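Local coordinates for protein regulator of nonsense transcripts 2 (Homo sapiens, PDB 4CEM) that acts as a factor of nonsense-mediated mRNA decay, the pathway that removes transcripts with premature stop codons, and is built around MIF4G domains, at residues 59-65 and 92-98; 121-125 and 160-164; 128-132 and 149-153; 143-147 and 187-191. All coordinates share one frame. Numbering follows the deposited sequence.

Contact 1: 59-65 and 92-98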
loop_
_atom_site.group_PDB
_atom_site.type_symbol
_atom_site.label_atom_id
_atom_site.label_comp_id
_atom_site.label_asym_id
_atom_site.label_seq_id
_atom_site.Cartn_x
_atom_site.Cartn_y
_atom_site.Cartn_z
ATOM N N VAL A 59 4.230 24.062 -6.688
ATOM C CA VAL A 59 4.669 22.788 -7.267
ATOM C C VAL A 59 5.855 22.199 -6.512
ATOM O O VAL A 59 5.981 20.982 -6.406
ATOM C CB VAL A 59 5.039 22.925 -8.758
ATOM C CG1 VAL A 59 5.782 21.682 -9.256
ATOM C CG2 VAL A 59 3.782 23.162 -9.587
ATOM N N LYS A 60 6.711 23.058 -5.973
ATOM C CA LYS A 60 7.866 22.591 -5.224
ATOM C C LYS A 60 7.455 22.050 -3.862
ATOM O O LYS A 60 7.965 21.021 -3.428
ATOM C CB LYS A 60 8.893 23.709 -5.055
ATOM C CG LYS A 60 10.260 23.201 -4.642
ATOM C CD LYS A 60 11.252 24.342 -4.508
ATOM C CE LYS A 60 12.597 23.850 -4.001
ATOM N NZ LYS A 60 13.546 24.981 -3.821
ATOM N N LYS A 61 6.535 22.740 -3.190
ATOM C CA LYS A 61 6.013 22.274 -1.899
ATOM C C LYS A 61 5.361 20.911 -2.013
ATOM O O LYS A 61 5.458 20.094 -1.097
ATOM C CB LYS A 61 5.008 23.270 -1.321
ATOM C CG LYS A 61 5.648 24.346 -0.467
ATOM C CD LYS A 61 4.798 25.598 -0.420
ATOM C CE LYS A 61 5.510 26.715 0.329
ATOM N NZ LYS A 61 5.574 27.970 -0.481
ATOM N N LEU A 62 4.723 20.652 -3.149
ATOM C CA LEU A 62 4.113 19.347 -3.404
ATOM C C LEU A 62 5.104 18.171 -3.400
ATOM O O LEU A 62 4.687 17.008 -3.414
ATOM C CB LEU A 62 3.347 19.362 -4.733
ATOM C CG LEU A 62 1.998 20.084 -4.738
ATOM C CD1 LEU A 62 1.447 20.244 -6.155
ATOM C CD2 LEU A 62 1.011 19.345 -3.839
ATOM N N LYS A 63 6.402 18.453 -3.402
ATOM C CA LYS A 63 7.391 17.377 -3.355
ATOM C C LYS A 63 7.556 16.805 -1.963
ATOM O O LYS A 63 8.018 15.686 -1.825
ATOM C CB LYS A 63 8.737 17.849 -3.908
ATOM C CG LYS A 63 8.667 18.150 -5.397
ATOM C CD LYS A 63 10.019 18.476 -6.011
ATOM C CE LYS A 63 10.022 18.141 -7.503
ATOM N NZ LYS A 63 10.791 19.125 -8.310
ATOM N N THR A 64 7.154 17.555 -0.942
ATOM C CA THR A 64 7.264 17.118 0.451
ATOM C C THR A 64 5.911 17.221 1.158
ATOM O O THR A 64 5.767 17.930 2.159
ATOM C CB THR A 64 8.288 17.990 1.198
ATOM O OG1 THR A 64 7.914 19.372 1.077
ATOM C CG2 THR A 64 9.687 17.789 0.622
ATOM N N ILE A 65 4.911 16.527 0.625
ATOM C CA ILE A 65 3.563 16.611 1.173
ATOM C C ILE A 65 3.537 15.971 2.550
ATOM O O ILE A 65 4.071 14.894 2.752
ATOM C CB ILE A 65 2.518 15.933 0.269
ATOM C CG1 ILE A 65 2.341 16.739 -1.017
ATOM C CG2 ILE A 65 1.179 15.818 0.991
ATOM C CD1 ILE A 65 1.514 16.031 -2.073
ATOM N N SER A 92 5.821 16.255 -9.139
ATOM C CA SER A 92 6.142 16.429 -7.715
ATOM C C SER A 92 5.420 15.385 -6.859
ATOM O O SER A 92 6.023 14.728 -6.021
ATOM C CB SER A 92 5.751 17.831 -7.247
ATOM O OG SER A 92 6.489 18.827 -7.934
ATOM N N ILE A 93 4.124 15.229 -7.101
ATOM C CA ILE A 93 3.286 14.276 -6.364
ATOM C C ILE A 93 3.790 12.835 -6.504
ATOM O O ILE A 93 3.864 12.110 -5.518
ATOM C CB ILE A 93 1.805 14.370 -6.816
ATOM C CG1 ILE A 93 1.187 15.696 -6.357
ATOM C CG2 ILE A 93 0.991 13.200 -6.285
ATOM C CD1 ILE A 93 -0.114 16.040 -7.045
ATOM N N VAL A 94 4.146 12.416 -7.713
ATOM C CA VAL A 94 4.609 11.041 -7.909
ATOM C C VAL A 94 5.985 10.777 -7.279
ATOM O O VAL A 94 6.227 9.694 -6.745
ATOM C CB VAL A 94 4.635 10.654 -9.399
ATOM C CG1 VAL A 94 5.211 9.256 -9.576
ATOM C CG2 VAL A 94 3.235 10.737 -9.987
ATOM N N GLU A 95 6.873 11.763 -7.322
ATOM C CA GLU A 95 8.230 11.601 -6.783
ATOM C C GLU A 95 8.293 11.773 -5.263
ATOM O O GLU A 95 9.120 11.152 -4.607
ATOM C CB GLU A 95 9.185 12.590 -7.454
ATOM C CG GLU A 95 9.385 12.338 -8.952
ATOM C CD GLU A 95 9.692 13.602 -9.759
ATOM O OE1 GLU A 95 9.716 14.719 -9.177
ATOM O OE2 GLU A 95 9.899 13.475 -10.990
ATOM N N ALA A 96 7.429 12.619 -4.712
ATOM C CA ALA A 96 7.424 12.905 -3.278
ATOM C C ALA A 96 7.517 11.640 -2.417
ATOM O O ALA A 96 6.852 10.645 -2.685
ATOM C CB ALA A 96 6.176 13.689 -2.910
ATOM N N LYS A 97 8.348 11.689 -1.382
ATOM C CA LYS A 97 8.536 10.558 -0.476
ATOM C C LYS A 97 7.608 10.717 0.720
ATOM O O LYS A 97 7.856 11.528 1.609
ATOM C CB LYS A 97 9.995 10.485 -0.021
ATOM C CG LYS A 97 10.972 10.219 -1.160
ATOM C CD LYS A 97 12.325 10.869 -0.907
ATOM C CE LYS A 97 13.220 10.801 -2.137
ATOM N NZ LYS A 97 14.389 11.719 -2.017
ATOM N N LEU A 98 6.529 9.944 0.722
ATOM C CA LEU A 98 5.483 10.071 1.727
ATOM C C LEU A 98 5.651 9.032 2.823
ATOM O O LEU A 98 5.881 7.861 2.541
ATOM C CB LEU A 98 4.114 9.873 1.073
ATOM C CG LEU A 98 3.705 10.861 -0.020
ATOM C CD1 LEU A 98 2.582 10.290 -0.877
ATOM C CD2 LEU A 98 3.289 12.186 0.599
#

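Contact 2: 121-125 and 160-164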
loop_
_atom_site.group_PDB
_atom_site.type_symbol
_atom_site.label_atom_id
_atom_site.label_comp_id
_atom_site.label_asym_id
_atom_site.label_seq_id
_atom_site.Cartn_x
_atom_site.Cartn_y
_atom_site.Cartn_z
ATOM N N ALA A 121 -6.184 13.795 -13.779
ATOM C CA ALA A 121 -6.216 12.328 -13.652
ATOM C C ALA A 121 -5.421 11.626 -14.752
ATOM O O ALA A 121 -4.595 10.764 -14.447
ATOM C CB ALA A 121 -7.650 11.808 -13.606
ATOM N N PRO A 122 -5.646 12.002 -16.030
ATOM C CA PRO A 122 -4.867 11.421 -17.143
ATOM C C PRO A 122 -3.351 11.626 -17.012
ATOM O O PRO A 122 -2.580 10.687 -17.227
ATOM C CB PRO A 122 -5.401 12.161 -18.367
ATOM C CG PRO A 122 -6.764 12.625 -17.975
ATOM C CD PRO A 122 -6.651 12.964 -16.517
ATOM N N SER A 123 -2.934 12.833 -16.633
ATOM C CA SER A 123 -1.516 13.104 -16.353
ATOM C C SER A 123 -0.976 12.270 -15.196
ATOM O O SER A 123 0.092 11.666 -15.319
ATOM C CB SER A 123 -1.304 14.580 -16.041
ATOM O OG SER A 123 -2.069 15.382 -16.923
ATOM N N LEU A 124 -1.706 12.240 -14.078
ATOM C CA LEU A 124 -1.285 11.457 -12.899
ATOM C C LEU A 124 -1.097 9.992 -13.275
ATOM O O LEU A 124 -0.049 9.396 -13.005
ATOM C CB LEU A 124 -2.304 11.582 -11.758
ATOM C CG LEU A 124 -1.886 11.002 -10.399
ATOM C CD1 LEU A 124 -0.752 11.810 -9.792
ATOM C CD2 LEU A 124 -3.062 10.927 -9.430
ATOM N N LEU A 125 -2.113 9.424 -13.917
ATOM C CA LEU A 125 -2.047 8.046 -14.384
ATOM C C LEU A 125 -0.835 7.859 -15.273
ATOM O O LEU A 125 0.003 7.000 -15.010
ATOM C CB LEU A 125 -3.311 7.684 -15.164
ATOM C CG LEU A 125 -3.354 6.308 -15.821
ATOM C CD1 LEU A 125 -3.256 5.219 -14.766
ATOM C CD2 LEU A 125 -4.625 6.165 -16.654
ATOM N N GLY A 160 -11.700 7.034 -6.562
ATOM C CA GLY A 160 -12.326 7.392 -7.837
ATOM C C GLY A 160 -11.632 8.446 -8.696
ATOM O O GLY A 160 -12.207 8.912 -9.680
ATOM N N ILE A 161 -10.408 8.827 -8.333
ATOM C CA ILE A 161 -9.599 9.708 -9.170
ATOM C C ILE A 161 -9.211 8.957 -10.440
ATOM O O ILE A 161 -9.325 9.494 -11.542
ATOM C CB ILE A 161 -8.355 10.217 -8.417
ATOM C CG1 ILE A 161 -8.789 11.198 -7.318
ATOM C CG2 ILE A 161 -7.386 10.905 -9.370
ATOM C CD1 ILE A 161 -7.718 11.522 -6.303
ATOM N N PHE A 162 -8.770 7.711 -10.279
ATOM C CA PHE A 162 -8.685 6.755 -11.389
ATOM C C PHE A 162 -9.955 5.911 -11.485
ATOM O O PHE A 162 -10.536 5.536 -10.469
ATOM C CB PHE A 162 -7.502 5.806 -11.209
ATOM C CG PHE A 162 -6.173 6.484 -11.124
ATOM C CD1 PHE A 162 -5.939 7.710 -11.738
ATOM C CD2 PHE A 162 -5.127 5.871 -10.455
ATOM C CE1 PHE A 162 -4.699 8.322 -11.649
ATOM C CE2 PHE A 162 -3.883 6.476 -10.373
ATOM C CZ PHE A 162 -3.672 7.705 -10.971
ATOM N N THR A 163 -10.356 5.578 -12.708
ATOM C CA THR A 163 -11.505 4.720 -12.930
ATOM C C THR A 163 -11.108 3.320 -12.545
ATOM O O THR A 163 -9.928 3.036 -12.404
ATOM C CB THR A 163 -11.941 4.704 -14.404
ATOM O OG1 THR A 163 -10.885 4.152 -15.219
ATOM C CG2 THR A 163 -12.320 6.112 -14.879
ATOM N N ASP A 164 -12.084 2.439 -12.373
ATOM C CA ASP A 164 -11.781 1.066 -12.005
ATOM C C ASP A 164 -10.812 0.446 -13.007
ATOM O O ASP A 164 -9.779 -0.087 -12.605
ATOM C CB ASP A 164 -13.056 0.228 -11.916
ATOM C CG ASP A 164 -13.897 0.545 -10.678
ATOM O OD1 ASP A 164 -13.536 1.422 -9.864
ATOM O OD2 ASP A 164 -14.944 -0.108 -10.520
#

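Contact 3: 128-132 and 149-153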
loop_
_atom_site.group_PDB
_atom_site.type_symbol
_atom_site.label_atom_id
_atom_site.label_comp_id
_atom_site.label_asym_id
_atom_site.label_seq_id
_atom_site.Cartn_x
_atom_site.Cartn_y
_atom_site.Cartn_z
ATOM N N TRP A 128 2.488 7.989 -13.490
ATOM C CA TRP A 128 2.701 6.766 -12.704
ATOM C C TRP A 128 3.164 5.621 -13.568
ATOM O O TRP A 128 4.028 4.841 -13.162
ATOM C CB TRP A 128 1.432 6.333 -11.961
ATOM C CG TRP A 128 1.234 6.977 -10.610
ATOM C CD1 TRP A 128 0.183 7.783 -10.204
ATOM C CD2 TRP A 128 2.103 6.873 -9.442
ATOM N NE1 TRP A 128 0.343 8.183 -8.906
ATOM C CE2 TRP A 128 1.470 7.673 -8.390
ATOM C CE3 TRP A 128 3.297 6.231 -9.171
ATOM C CZ2 TRP A 128 2.030 7.806 -7.131
ATOM C CZ3 TRP A 128 3.851 6.368 -7.899
ATOM C CH2 TRP A 128 3.231 7.139 -6.900
ATOM N N LYS A 129 2.581 5.483 -14.757
ATOM C CA LYS A 129 2.994 4.414 -15.668
ATOM C C LYS A 129 4.463 4.568 -16.073
ATOM O O LYS A 129 5.234 3.613 -15.975
ATOM C CB LYS A 129 2.105 4.368 -16.905
ATOM C CG LYS A 129 0.808 3.610 -16.718
ATOM C CD LYS A 129 -0.006 3.665 -18.001
ATOM C CE LYS A 129 -1.385 3.047 -17.852
ATOM N NZ LYS A 129 -2.309 3.581 -18.890
ATOM N N LYS A 130 4.846 5.765 -16.514
ATOM C CA LYS A 130 6.248 6.052 -16.837
ATOM C C LYS A 130 7.138 5.725 -15.641
ATOM O O LYS A 130 8.194 5.108 -15.788
ATOM C CB LYS A 130 6.454 7.527 -17.220
ATOM C CG LYS A 130 5.709 7.996 -18.466
ATOM C CD LYS A 130 6.278 7.403 -19.745
ATOM C CE LYS A 130 5.449 7.811 -20.955
ATOM N NZ LYS A 130 5.815 7.039 -22.179
ATOM N N HIS A 131 6.703 6.134 -14.455
ATOM C CA HIS A 131 7.484 5.920 -13.242
ATOM C C HIS A 131 7.738 4.455 -12.982
ATOM O O HIS A 131 8.822 4.089 -12.539
ATOM C CB HIS A 131 6.790 6.578 -12.052
ATOM C CG HIS A 131 7.539 6.449 -10.749
ATOM N ND1 HIS A 131 8.342 7.418 -10.277
ATOM C CD2 HIS A 131 7.558 5.423 -9.797
ATOM C CE1 HIS A 131 8.857 7.036 -9.087
ATOM N NE2 HIS A 131 8.377 5.812 -8.797
ATOM N N PHE A 132 6.757 3.599 -13.259
ATOM C CA PHE A 132 6.963 2.151 -13.134
ATOM C C PHE A 132 7.741 1.575 -14.317
ATOM O O PHE A 132 8.192 0.435 -14.255
ATOM C CB PHE A 132 5.633 1.400 -12.950
ATOM C CG PHE A 132 4.940 1.709 -11.653
ATOM C CD1 PHE A 132 5.592 1.530 -10.441
ATOM C CD2 PHE A 132 3.634 2.181 -11.641
ATOM C CE1 PHE A 132 4.958 1.821 -9.244
ATOM C CE2 PHE A 132 2.995 2.474 -10.450
ATOM C CZ PHE A 132 3.658 2.292 -9.248
ATOM N N ASP A 149 3.955 3.751 -2.753
ATOM C CA ASP A 149 3.401 3.936 -4.092
ATOM C C ASP A 149 2.206 3.028 -4.319
ATOM O O ASP A 149 1.155 3.470 -4.796
ATOM C CB ASP A 149 4.451 3.653 -5.178
ATOM C CG ASP A 149 5.459 4.782 -5.349
ATOM O OD1 ASP A 149 5.429 5.747 -4.556
ATOM O OD2 ASP A 149 6.286 4.696 -6.290
ATOM N N LEU A 150 2.369 1.754 -3.980
ATOM C CA LEU A 150 1.308 0.778 -4.198
ATOM C C LEU A 150 0.070 1.164 -3.392
ATOM O O LEU A 150 -1.043 1.148 -3.908
ATOM C CB LEU A 150 1.771 -0.633 -3.847
ATOM C CG LEU A 150 0.864 -1.749 -4.374
ATOM C CD1 LEU A 150 0.966 -1.855 -5.886
ATOM C CD2 LEU A 150 1.201 -3.084 -3.725
ATOM N N ARG A 151 0.261 1.538 -2.135
ATOM C CA ARG A 151 -0.857 1.990 -1.328
ATOM C C ARG A 151 -1.481 3.238 -1.935
ATOM O O ARG A 151 -2.709 3.374 -1.975
ATOM C CB ARG A 151 -0.419 2.288 0.099
ATOM C CG ARG A 151 -1.511 2.951 0.926
ATOM C CD ARG A 151 -0.992 3.390 2.271
ATOM N NE ARG A 151 -2.012 4.111 3.020
ATOM C CZ ARG A 151 -1.818 4.637 4.226
ATOM N NH1 ARG A 151 -0.639 4.529 4.824
ATOM N NH2 ARG A 151 -2.808 5.276 4.838
ATOM N N PHE A 152 -0.622 4.149 -2.389
ATOM C CA PHE A 152 -1.061 5.424 -2.942
ATOM C C PHE A 152 -1.936 5.185 -4.179
ATOM O O PHE A 152 -3.081 5.626 -4.208
ATOM C CB PHE A 152 0.156 6.293 -3.266
ATOM C CG PHE A 152 -0.148 7.765 -3.511
ATOM C CD1 PHE A 152 -1.445 8.275 -3.531
ATOM C CD2 PHE A 152 0.905 8.650 -3.731
ATOM C CE1 PHE A 152 -1.675 9.617 -3.770
ATOM C CE2 PHE A 152 0.674 9.992 -3.972
ATOM C CZ PHE A 152 -0.617 10.475 -3.989
ATOM N N ILE A 153 -1.432 4.458 -5.180
ATOM C CA ILE A 153 -2.244 4.204 -6.385
ATOM C C ILE A 153 -3.519 3.414 -6.064
ATOM O O ILE A 153 -4.557 3.601 -6.733
ATOM C CB ILE A 153 -1.460 3.530 -7.542
ATOM C CG1 ILE A 153 -1.019 2.118 -7.176
ATOM C CG2 ILE A 153 -0.261 4.382 -7.957
ATOM C CD1 ILE A 153 -0.338 1.401 -8.319
#

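Contact 4: 143-147 and 187-191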
loop_
_atom_site.group_PDB
_atom_site.type_symbol
_atom_site.label_atom_id
_atom_site.label_comp_id
_atom_site.label_asym_id
_atom_site.label_seq_id
_atom_site.Cartn_x
_atom_site.Cartn_y
_atom_site.Cartn_z
ATOM N N ILE A 143 12.344 -0.463 -2.204
ATOM C CA ILE A 143 11.097 -1.056 -1.711
ATOM C C ILE A 143 10.278 -0.078 -0.863
ATOM O O ILE A 143 9.047 -0.061 -0.942
ATOM C CB ILE A 143 11.389 -2.364 -0.929
ATOM C CG1 ILE A 143 11.624 -3.517 -1.920
ATOM C CG2 ILE A 143 10.258 -2.699 0.034
ATOM C CD1 ILE A 143 11.811 -4.872 -1.277
ATOM N N THR A 144 10.968 0.741 -0.072
ATOM C CA THR A 144 10.322 1.738 0.777
ATOM C C THR A 144 9.336 2.608 -0.012
ATOM O O THR A 144 8.210 2.838 0.433
ATOM C CB THR A 144 11.372 2.642 1.459
ATOM O OG1 THR A 144 12.414 1.830 2.015
ATOM C CG2 THR A 144 10.746 3.474 2.565
ATOM N N LYS A 145 9.756 3.071 -1.187
ATOM C CA LYS A 145 8.909 3.919 -2.037
ATOM C C LYS A 145 7.826 3.101 -2.752
ATOM O O LYS A 145 6.665 3.526 -2.806
ATOM C CB LYS A 145 9.774 4.687 -3.046
ATOM C CG LYS A 145 9.024 5.580 -4.032
ATOM C CD LYS A 145 8.344 6.764 -3.363
ATOM C CE LYS A 145 8.083 7.902 -4.349
ATOM N NZ LYS A 145 7.482 7.456 -5.642
ATOM N N LEU A 146 8.197 1.943 -3.302
ATOM C CA LEU A 146 7.216 1.047 -3.929
ATOM C C LEU A 146 6.106 0.646 -2.948
ATOM O O LEU A 146 4.955 0.488 -3.348
ATOM C CB LEU A 146 7.882 -0.213 -4.493
ATOM C CG LEU A 146 6.948 -1.275 -5.102
ATOM C CD1 LEU A 146 6.208 -0.756 -6.335
ATOM C CD2 LEU A 146 7.732 -2.528 -5.441
ATOM N N ARG A 147 6.446 0.485 -1.670
ATOM C CA ARG A 147 5.430 0.166 -0.670
ATOM C C ARG A 147 4.358 1.245 -0.636
ATOM O O ARG A 147 3.173 0.968 -0.848
ATOM C CB ARG A 147 6.040 0.005 0.722
ATOM C CG ARG A 147 5.035 -0.515 1.734
ATOM C CD ARG A 147 5.682 -0.996 3.019
ATOM N NE ARG A 147 5.834 0.109 3.957
ATOM C CZ ARG A 147 6.975 0.727 4.252
ATOM N NH1 ARG A 147 8.132 0.358 3.704
ATOM N NH2 ARG A 147 6.956 1.728 5.124
ATOM N N THR A 187 11.361 -10.707 -0.819
ATOM C CA THR A 187 11.896 -9.400 -0.442
ATOM C C THR A 187 10.827 -8.307 -0.369
ATOM O O THR A 187 11.011 -7.297 0.304
ATOM C CB THR A 187 12.997 -8.968 -1.433
ATOM O OG1 THR A 187 12.645 -9.395 -2.756
ATOM C CG2 THR A 187 14.326 -9.595 -1.055
ATOM N N HIS A 188 9.706 -8.515 -1.052
ATOM C CA HIS A 188 8.621 -7.536 -1.069
ATOM C C HIS A 188 7.513 -7.857 -0.082
ATOM O O HIS A 188 6.425 -7.297 -0.181
ATOM C CB HIS A 188 8.032 -7.426 -2.484
ATOM C CG HIS A 188 9.040 -7.031 -3.553
ATOM N ND1 HIS A 188 9.663 -7.934 -4.333
ATOM C CD2 HIS A 188 9.494 -5.777 -3.966
ATOM C CE1 HIS A 188 10.481 -7.295 -5.190
ATOM N NE2 HIS A 188 10.378 -5.976 -4.963
ATOM N N VAL A 189 7.768 -8.729 0.892
ATOM C CA VAL A 189 6.697 -9.210 1.778
ATOM C C VAL A 189 5.989 -8.064 2.478
ATOM O O VAL A 189 4.755 -7.985 2.460
ATOM C CB VAL A 189 7.206 -10.182 2.856
ATOM C CG1 VAL A 189 6.038 -10.718 3.668
ATOM C CG2 VAL A 189 7.956 -11.330 2.217
ATOM N N SER A 190 6.776 -7.180 3.084
ATOM C CA SER A 190 6.241 -6.021 3.796
ATOM C C SER A 190 5.445 -5.091 2.872
ATOM O O SER A 190 4.534 -4.399 3.320
ATOM C CB SER A 190 7.372 -5.235 4.458
ATOM O OG SER A 190 8.112 -4.525 3.482
ATOM N N VAL A 191 5.799 -5.066 1.591
ATOM C CA VAL A 191 5.035 -4.308 0.598
ATOM C C VAL A 191 3.645 -4.922 0.381
ATOM O O VAL A 191 2.658 -4.191 0.260
ATOM C CB VAL A 191 5.804 -4.191 -0.741
ATOM C CG1 VAL A 191 4.895 -3.707 -1.856
ATOM C CG2 VAL A 191 6.985 -3.247 -0.576
#

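Contact 1: 59-65 and 92-98
Two helix ends meet here. The chain of 59-65 runs on from helix 52-61, with bonds from Lys63 N to Lys60 O (3.0 Å) and from Thr64 N to Lys61 O (3.1 Å), while 92-98 completes helix 86-95 with a bond from Ala96 N to Ser92 O (2.9 Å). From Ala96 onward the backbone is extended. The closest approach is tight, with the CA atoms of Lys63 and Ala96 4.5 Å apart and Ala96 CB only 2.9 Å from Lys63 O, so the alanine methyl lies directly against the backbone.

One hydrogen bond crosses the interface: Ser92 OG donates to the backbone Val59 O of helix 52-61 at 2.7 Å. The aliphatic part of Lys63 lies over the same serine, CG 3.4 Å from Ser92 OG. Deeper in, Leu62 CD2 and Ile65 CD1 approach Ile93 CG1 at 4.4 and 4.3 Å, and Ile65 CB packs on Leu98 CD2 at 3.8 Å.

Helix 103-116 supports this apolar layer, touching Leu62 through Leu109 and Phe113 and Leu98 through Ala106. Ile93 and Leu98 both reach Phe152 of helix 143-158, and Val94 turns to helix 120-137.

Contact 2: 121-125 and 160-164
Phe162 makes the largest single contribution to this contact. Its CA-to-CB bond runs sideways to helix 120-137, but chi1 near -59° (m) swings the ring across to the helix, where it meets three residues. CZ lies 3.6 Å from Leu124 CD2, CE1 lies 3.8 Å from Leu125 CB, and the ring edge faces the backbone, with CE1 3.7 Å from Ala121 O. That carbonyl also accepts the helical bond from Leu125 N (2.9 Å).

Leu124 and Leu125 share the t,p rotamer, yet stand differently on the helix: Leu124 points toward the loop and Leu125 sideways. Leu124 CD2 serves both loop residues, since it also lies 4.3 Å from Ile161 CG2. Ile161, in the m,t rotamer, brings the same CG2 to 4.3 Å from Ala121 CB, and the small alanine lets the backbone come near, its CB 3.5 Å from Ile161 O.

The loop's shape is set at both ends. Gly160, with phi of 79°, closes helix 143-158 in a Schellman motif, and Thr163 is the N-cap of helix 164-181, its side chain capping a backbone N. Leu156 of helix 143-158 touches Leu124, Ile161 and Phe162. A short, apolar interhelical loop tucked against helix 120-137, the helix before the one it leaves, is in keeping with the all-helical, hairpin-repeat architecture of MIF4G domains.

Contact 3: 128-132 and 149-153
Aromatic interactions dominate, and Trp128 takes part in two of them. Its indole edge points at the face of Phe152 in an offset edge-to-face pair, the centroids of the Trp128 six-membered ring and the Phe152 ring 5.8 Å apart and planes at 83°, with Trp128 CZ2 3.7 Å from Phe152 CD2. Over one face of the same indole sits Ile153: its CG2 makes a CH-pi contact 3.7 Å from the centroid of the five-membered ring and 11° off the normal.

Plain apolar packing extends the interface by one turn, where Phe132 CE2 meets Ile153 CD1 at 4.1 Å. These large side chains span a wide gap: the axes of the two segments are 12.8 Å apart at 158°, close to antiparallel, and even the nearest CA atoms, of Trp128 and Ile153, are 8.4 Å apart.

The polar component centres on Asp149, whose strongest partner is Lys145, one turn earlier; Lys145 NZ lies near both carboxylate oxygens and forms the salt bridge with OD1. Asp149 OD2 is also 3.4 Å from Trp128 CZ3 and 3.5 Å from His131 NE2. Leu170 and Ile171 of helix 164-181 lie against Ile153, and Val94 of helix 86-95 touches Trp128 and His131.

The chemistry is thus that of a buried interhelical core held by shape and aromatic contacts, in which the one carboxylate is paired with a lysine of its own helix, consistent with its burial.

Contact 4: 143-147 and 187-191
This is a surface contact between the first turn of helix 143-158 and the start of helix 189-204, made by apolar packing without a hydrogen bond between the segments. The two segments converge along their length: CA atoms are 7.0 Å apart at Ile143 and His188, but 4.7 Å at Arg147 and Val191.

Ile143 fills the wider end. Its CG2 packs on Val191 CG2 at 3.4 Å, while CD1 reaches forward to within 3.0 Å of Thr187 O and 3.7 Å of His188 CD2. Leu146 CD2 approaches the same imidazole carbon of His188 at 4.0 Å. At the narrow end Arg147 contributes its aliphatic portion, with CB 3.6 Å from Val191 CG2 and CD 3.6 Å from Ser190 O, so across this interface Arg147 contributes packing.

The loop before helix 189-204 is ordered from its own side. His188 occupies the N-cap position, and Asp182 accepts a hydrogen bond from His188 N and a weak one from Thr187 OG1. Ile178 of helix 164-181 touches both Leu146 and His188, while Val189 faces away, onto Tyr243 and Leu247 of helix 230-259.

Helices 143-158 and 189-204 are separated in sequence by helix 164-181. Their direct meeting is a contact between alternate helices, as expected where antiparallel helical hairpins stack in the repeat-like fold of a MIF4G domain.

Overall arrangement
Contact 1 comes first in sequence, contact 3 falls between the segments of contact 2, and contact 4 alternates with both. Helix 120-137 serves contacts 2 and 3, whose centres are 11 Å apart and join where Phe162 CZ meets Trp128 CD1 at 3.9 Å. Helix 143-158 links contacts 3 and 4, centres 13 Å apart; Phe132 CE1 lies 4.1 Å from Leu146 CD1. Contact 1 packs on contact 3 through Val94 CG1 and Trp128 CE3 (3.6 Å) and on contact 2 through Val94 CG2 and Leu124 CD1 (4.1 Å). Lys145 reaches back from contact 4 to contact 1, its NZ 2.8 Å from Val94 O. Contacts 2 and 4 do not touch (nearest atoms about 10 Å apart).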